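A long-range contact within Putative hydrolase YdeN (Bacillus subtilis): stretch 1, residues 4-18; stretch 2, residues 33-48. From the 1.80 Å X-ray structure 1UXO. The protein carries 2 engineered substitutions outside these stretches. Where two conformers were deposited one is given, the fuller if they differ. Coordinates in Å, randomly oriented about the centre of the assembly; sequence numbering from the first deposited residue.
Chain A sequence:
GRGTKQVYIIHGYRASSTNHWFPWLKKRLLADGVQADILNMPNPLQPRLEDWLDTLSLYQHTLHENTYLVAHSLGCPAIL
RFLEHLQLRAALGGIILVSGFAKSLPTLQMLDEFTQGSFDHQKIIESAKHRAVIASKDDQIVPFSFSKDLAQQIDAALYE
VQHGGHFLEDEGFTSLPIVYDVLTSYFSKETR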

# COMPACT_ATOMS: atom_id res chain seq x y z
N THR A 4 11.72 -3.19 -17.35
CA THR A 4 11.79 -4.31 -16.37
C THR A 4 10.82 -3.98 -15.18
O THR A 4 10.88 -2.90 -14.55
N LYS A 5 9.91 -4.89 -14.92
CA LYS A 5 9.03 -4.72 -13.76
C LYS A 5 9.77 -4.68 -12.43
O LYS A 5 10.75 -5.37 -12.20
N GLN A 6 9.22 -3.88 -11.52
CA GLN A 6 9.72 -3.75 -10.20
C GLN A 6 8.53 -3.57 -9.29
O GLN A 6 7.65 -2.75 -9.56
N VAL A 7 8.48 -4.31 -8.19
CA VAL A 7 7.38 -4.18 -7.26
C VAL A 7 8.01 -3.78 -5.95
O VAL A 7 8.99 -4.42 -5.53
N TYR A 8 7.51 -2.73 -5.32
CA TYR A 8 7.94 -2.35 -3.98
C TYR A 8 6.83 -2.67 -2.99
O TYR A 8 5.65 -2.44 -3.29
N ILE A 9 7.19 -3.19 -1.83
CA ILE A 9 6.22 -3.57 -0.81
C ILE A 9 6.50 -2.75 0.44
O ILE A 9 7.64 -2.74 0.95
N ILE A 10 5.47 -2.06 0.94
CA ILE A 10 5.63 -1.11 2.06
C ILE A 10 4.68 -1.45 3.21
O ILE A 10 3.44 -1.49 3.06
N HIS A 11 5.25 -1.63 4.39
CA HIS A 11 4.55 -2.07 5.58
C HIS A 11 3.92 -0.92 6.35
O HIS A 11 4.02 0.22 5.97
N GLY A 12 3.25 -1.24 7.45
CA GLY A 12 2.55 -0.27 8.29
C GLY A 12 3.22 -0.07 9.64
O GLY A 12 4.41 -0.35 9.84
N TYR A 13 2.42 0.45 10.56
CA TYR A 13 2.79 0.65 11.98
C TYR A 13 3.21 -0.65 12.67
O TYR A 13 2.58 -1.72 12.53
N ARG A 14 4.33 -0.57 13.38
CA ARG A 14 4.82 -1.65 14.20
C ARG A 14 5.07 -2.86 13.38
O ARG A 14 4.62 -3.96 13.76
N ALA A 15 5.65 -2.68 12.21
CA ALA A 15 5.98 -3.80 11.37
C ALA A 15 7.32 -3.52 10.71
O ALA A 15 7.77 -2.40 10.71
N SER A 16 7.90 -4.57 10.11
CA SER A 16 9.06 -4.49 9.24
C SER A 16 8.94 -5.52 8.13
O SER A 16 7.94 -6.26 8.02
N SER A 17 9.98 -5.59 7.30
CA SER A 17 9.97 -6.38 6.09
C SER A 17 9.83 -7.87 6.36
O SER A 17 9.51 -8.63 5.44
N THR A 18 10.01 -8.31 7.61
CA THR A 18 9.95 -9.72 7.89
C THR A 18 8.56 -10.18 8.34
O THR A 18 8.35 -11.40 8.49
N GLY A 33 9.84 -14.77 -11.95
CA GLY A 33 10.90 -13.93 -12.47
C GLY A 33 10.65 -12.44 -12.28
O GLY A 33 11.24 -11.63 -13.01
N VAL A 34 9.76 -12.08 -11.34
CA VAL A 34 9.47 -10.67 -11.05
C VAL A 34 10.18 -10.20 -9.78
O VAL A 34 10.07 -10.83 -8.70
N GLN A 35 10.91 -9.10 -9.94
CA GLN A 35 11.72 -8.52 -8.91
C GLN A 35 10.80 -7.72 -7.97
O GLN A 35 10.07 -6.85 -8.41
N ALA A 36 10.85 -8.05 -6.69
CA ALA A 36 10.11 -7.38 -5.61
C ALA A 36 11.07 -7.10 -4.48
O ALA A 36 11.94 -7.92 -4.17
N ASP A 37 10.95 -5.91 -3.92
CA ASP A 37 11.75 -5.45 -2.78
C ASP A 37 10.83 -4.91 -1.70
O ASP A 37 9.98 -4.07 -1.96
N ILE A 38 10.94 -5.47 -0.50
CA ILE A 38 10.22 -5.01 0.64
C ILE A 38 11.00 -3.86 1.30
O ILE A 38 12.14 -4.05 1.72
N LEU A 39 10.36 -2.71 1.43
CA LEU A 39 11.02 -1.53 1.96
C LEU A 39 10.72 -1.39 3.43
O LEU A 39 9.52 -1.32 3.81
N ASN A 40 11.73 -1.14 4.22
CA ASN A 40 11.53 -0.82 5.61
C ASN A 40 11.45 0.68 5.80
O ASN A 40 12.19 1.44 5.16
N MSE A 41 10.54 1.10 6.68
CA MSE A 41 10.42 2.50 7.05
C MSE A 41 11.10 2.78 8.40
O MSE A 41 11.18 1.90 9.26
N PRO A 42 11.56 4.01 8.61
CA PRO A 42 12.20 4.34 9.90
C PRO A 42 11.23 4.39 11.07
O PRO A 42 10.11 4.83 10.95
N ASN A 43 11.73 3.98 12.22
CA ASN A 43 11.05 4.10 13.49
C ASN A 43 9.61 3.58 13.42
O ASN A 43 8.70 4.34 13.64
N PRO A 44 9.41 2.31 13.09
CA PRO A 44 8.05 1.78 12.90
C PRO A 44 7.21 1.83 14.20
O PRO A 44 5.99 1.83 14.13
N LEU A 45 7.85 1.92 15.37
CA LEU A 45 7.06 2.09 16.62
C LEU A 45 6.57 3.51 16.93
O LEU A 45 5.62 3.69 17.70
N GLN A 46 7.23 4.52 16.35
CA GLN A 46 6.81 5.92 16.45
C GLN A 46 7.03 6.61 15.12
O GLN A 46 7.93 7.47 14.93
N PRO A 47 6.23 6.22 14.15
CA PRO A 47 6.45 6.70 12.79
C PRO A 47 6.08 8.16 12.58
O PRO A 47 5.14 8.64 13.18
N ARG A 48 6.82 8.82 11.69
CA ARG A 48 6.68 10.24 11.37
C ARG A 48 6.60 10.29 9.86
O ARG A 48 7.43 9.72 9.19

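Two neighbouring parallel strands illustrate a general rule: the backbone sets the register, and side chains secure its ends and fill its two faces. In YdeN the strongest side-chain link is a hydrogen bond from Gln-6 NE2 to Asp-37 OD2, 2.7 Å long and nearly straight. Gln-6 (chi1 t, chi2 p) and Asp-37 (chi1 m) project from the same face of the sheet, and the curled glutamine brings its amide across to the carboxylate. The same oxygen, Asp-37 OD2, also accepts from Gln-35 NE2 at 2.9 Å, while water 2 donates to Gln-6 OE1 and to Asp-37 OD2, each at 2.8 Å. One carboxylate oxygen thus gathers three donors along this partly exposed edge of the contact.

Beyond the strands, side chains join in the pairing. His-11, with chi1 p, points toward stretch 2, and its NE2 accepts a hydrogen bond from Met-41 N at 3.0 Å. Its other nitrogen, ND1, donates to Gly-12 O at 2.7 Å, so ND1 carries a proton while NE2 acts as the acceptor. Asn-40, chi1 m, leaves its backbone sideways but swings its amide inward: OD1 accepts from Ser-17 N at 2.8 Å, and ND2 gives a weak hydrogen bond to Ser-17 OG at 3.2 Å. Water 3 extends the polar network, donating to Met-41 O at 2.9 Å and more weakly to Ala-15 O at 3.4 Å. At the far end of the strands, water 1 joins Lys-5 O (2.8 Å) to Gln-35 N (3.1 Å).

The apolar packing divides by face. On one, Val-7 (t) sets CG2 4.0 Å from Val-34 CG1, and its CB lies 4.1 Å from Ala-36 CB. Ile-9 and Ile-38, both m,t, lie side by side, with Ile-9 CD1 3.9 Å from Ile-38 CG1; the small Ala-36 is also within reach, its CB 4.3 Å from Ile-9 CD1. Farther along, Ser-17 CB closes to 3.4 Å on Ile-38 CG2. On the other face, Tyr-8 (m) places CD1 3.8 Å from CD2 of Leu-39 (m,t), and Ile-10 CG2 comes within 4.2 Å of CG of Met-41, a selenomethionine.

The loops finish the contact. Tyr-13 (t) starts sideways, yet its ring reaches stretch 2, with CD1 4.0 Å from Pro-47 CD and Leu-45 O near the ring edge. Beside it, Arg-14 CG meets Leu-45 CD2 at 3.6 Å, aliphatic portions touching where both residues are exposed.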

# COMPACT_ATOMS: atom_id res chain seq x y z
CB THR A 4 13.28 -4.55 -15.88
OG1 THR A 4 14.13 -4.94 -17.00
CG2 THR A 4 13.32 -5.76 -14.97
CB LYS A 5 7.96 -5.81 -13.71
CG LYS A 5 7.03 -5.83 -14.90
CD LYS A 5 5.82 -6.75 -14.72
CE LYS A 5 6.13 -8.17 -15.04
NZ LYS A 5 6.48 -8.35 -16.49
CB GLN A 6 10.64 -2.51 -10.09
CG GLN A 6 11.02 -2.15 -8.65
CD GLN A 6 12.00 -3.14 -8.06
OE1 GLN A 6 12.95 -3.50 -8.72
NE2 GLN A 6 11.76 -3.59 -6.83
CB VAL A 7 6.68 -5.51 -7.05
CG1 VAL A 7 5.62 -5.38 -5.98
CG2 VAL A 7 6.12 -5.99 -8.37
CB TYR A 8 8.32 -0.88 -3.89
CG TYR A 8 9.62 -0.51 -4.55
CD1 TYR A 8 10.84 -1.01 -4.10
CD2 TYR A 8 9.65 0.30 -5.67
CE1 TYR A 8 12.05 -0.62 -4.71
CE2 TYR A 8 10.81 0.68 -6.26
CZ TYR A 8 12.00 0.18 -5.81
OH TYR A 8 13.17 0.57 -6.44
CB ILE A 9 6.30 -5.06 -0.53
CG1 ILE A 9 6.01 -5.87 -1.78
CG2 ILE A 9 5.34 -5.51 0.65
CD1 ILE A 9 6.57 -7.31 -1.67
CB ILE A 10 5.39 0.36 1.59
CG1 ILE A 10 6.23 0.72 0.39
CG2 ILE A 10 5.64 1.34 2.77
CD1 ILE A 10 5.64 0.49 -0.95
CB HIS A 11 5.52 -2.84 6.51
CG HIS A 11 6.59 -1.96 7.09
ND1 HIS A 11 6.33 -1.01 8.06
CD2 HIS A 11 7.92 -1.88 6.82
CE1 HIS A 11 7.47 -0.37 8.35
NE2 HIS A 11 8.45 -0.90 7.63
CB TYR A 13 1.59 1.28 12.67
CG TYR A 13 1.69 1.41 14.16
CD1 TYR A 13 2.74 2.09 14.74
CD2 TYR A 13 0.70 0.88 14.99
CE1 TYR A 13 2.84 2.21 16.16
CE2 TYR A 13 0.80 1.00 16.40
CZ TYR A 13 1.86 1.68 16.95
OH TYR A 13 1.98 1.78 18.33
CB ARG A 14 3.78 -2.07 15.24
CG ARG A 14 3.79 -1.32 16.51
CD ARG A 14 3.44 -2.21 17.69
NE ARG A 14 2.36 -3.14 17.36
CZ ARG A 14 1.60 -3.76 18.26
NH1 ARG A 14 1.78 -3.56 19.59
NH2 ARG A 14 0.65 -4.57 17.83
CB ALA A 15 4.90 -4.03 10.34
CB SER A 16 10.38 -4.78 10.03
OG SER A 16 10.51 -6.18 10.33
CB SER A 17 11.25 -6.10 5.31
OG SER A 17 12.37 -6.54 6.07
CB THR A 18 10.96 -10.16 9.00
OG1 THR A 18 10.69 -9.43 10.21
CG2 THR A 18 12.39 -9.91 8.59
CB VAL A 34 7.97 -10.42 -10.91
CG1 VAL A 34 7.67 -8.94 -10.54
CG2 VAL A 34 7.19 -10.85 -12.20
CB GLN A 35 12.80 -7.59 -9.54
CG GLN A 35 13.76 -6.94 -8.52
CD GLN A 35 14.44 -7.95 -7.67
OE1 GLN A 35 14.84 -9.02 -8.16
NE2 GLN A 35 14.53 -7.68 -6.39
CB ALA A 36 9.00 -8.24 -5.13
CB ASP A 37 12.76 -4.41 -3.25
CG ASP A 37 13.78 -5.04 -4.21
OD1 ASP A 37 14.74 -5.69 -3.72
OD2 ASP A 37 13.64 -5.05 -5.46
CB ILE A 38 10.00 -6.14 1.66
CG1 ILE A 38 9.43 -7.44 1.01
CG2 ILE A 38 9.08 -5.60 2.76
CD1 ILE A 38 9.69 -8.68 1.77
CB LEU A 39 10.50 -0.29 1.25
CG LEU A 39 10.77 -0.25 -0.24
CD1 LEU A 39 10.37 1.12 -0.79
CD2 LEU A 39 12.21 -0.54 -0.56
CB ASN A 40 12.67 -1.37 6.46
CG ASN A 40 12.61 -2.85 6.59
OD1 ASN A 40 11.65 -3.37 7.18
ND2 ASN A 40 13.62 -3.57 6.06
CB MSE A 41 8.94 2.89 7.12
CG MSE A 41 8.22 2.70 5.80
SE MSE A 41 8.68 4.06 4.43
CE MSE A 41 9.69 2.86 3.13
CB PRO A 42 12.85 5.70 9.65
CG PRO A 42 12.22 6.23 8.47
CD PRO A 42 11.58 5.13 7.67
CB ASN A 43 11.12 5.55 13.90
CG ASN A 43 12.53 5.94 14.43
OD1 ASN A 43 13.21 5.15 15.07
ND2 ASN A 43 13.02 7.11 14.00
CB PRO A 44 8.30 0.35 12.39
CG PRO A 44 9.64 -0.00 12.93
CD PRO A 44 10.43 1.28 12.85
CB LEU A 45 7.82 1.56 17.82
CG LEU A 45 8.25 0.10 17.82
CD1 LEU A 45 9.05 -0.15 19.11
CD2 LEU A 45 7.08 -0.83 17.76
CB GLN A 46 7.61 6.68 17.50
CG GLN A 46 7.43 6.18 18.89
CD GLN A 46 8.31 6.90 19.90
OE1 GLN A 46 7.94 7.97 20.42
NE2 GLN A 46 9.48 6.31 20.20
CB PRO A 47 5.51 5.81 11.96
CG PRO A 47 4.54 5.32 12.85
CD PRO A 47 5.07 5.32 14.25
CB ARG A 48 7.91 11.05 11.84
CG ARG A 48 8.13 11.00 13.36
CD ARG A 48 6.87 11.29 14.19
NE ARG A 48 6.26 12.58 13.86
CZ ARG A 48 6.78 13.78 14.18
NH1 ARG A 48 7.93 13.86 14.85
NH2 ARG A 48 6.15 14.90 13.84
O HOH W 1 11.24 -8.03 -12.78
O HOH W 2 15.34 -4.31 -7.59
O HOH W 3 10.62 -0.94 9.66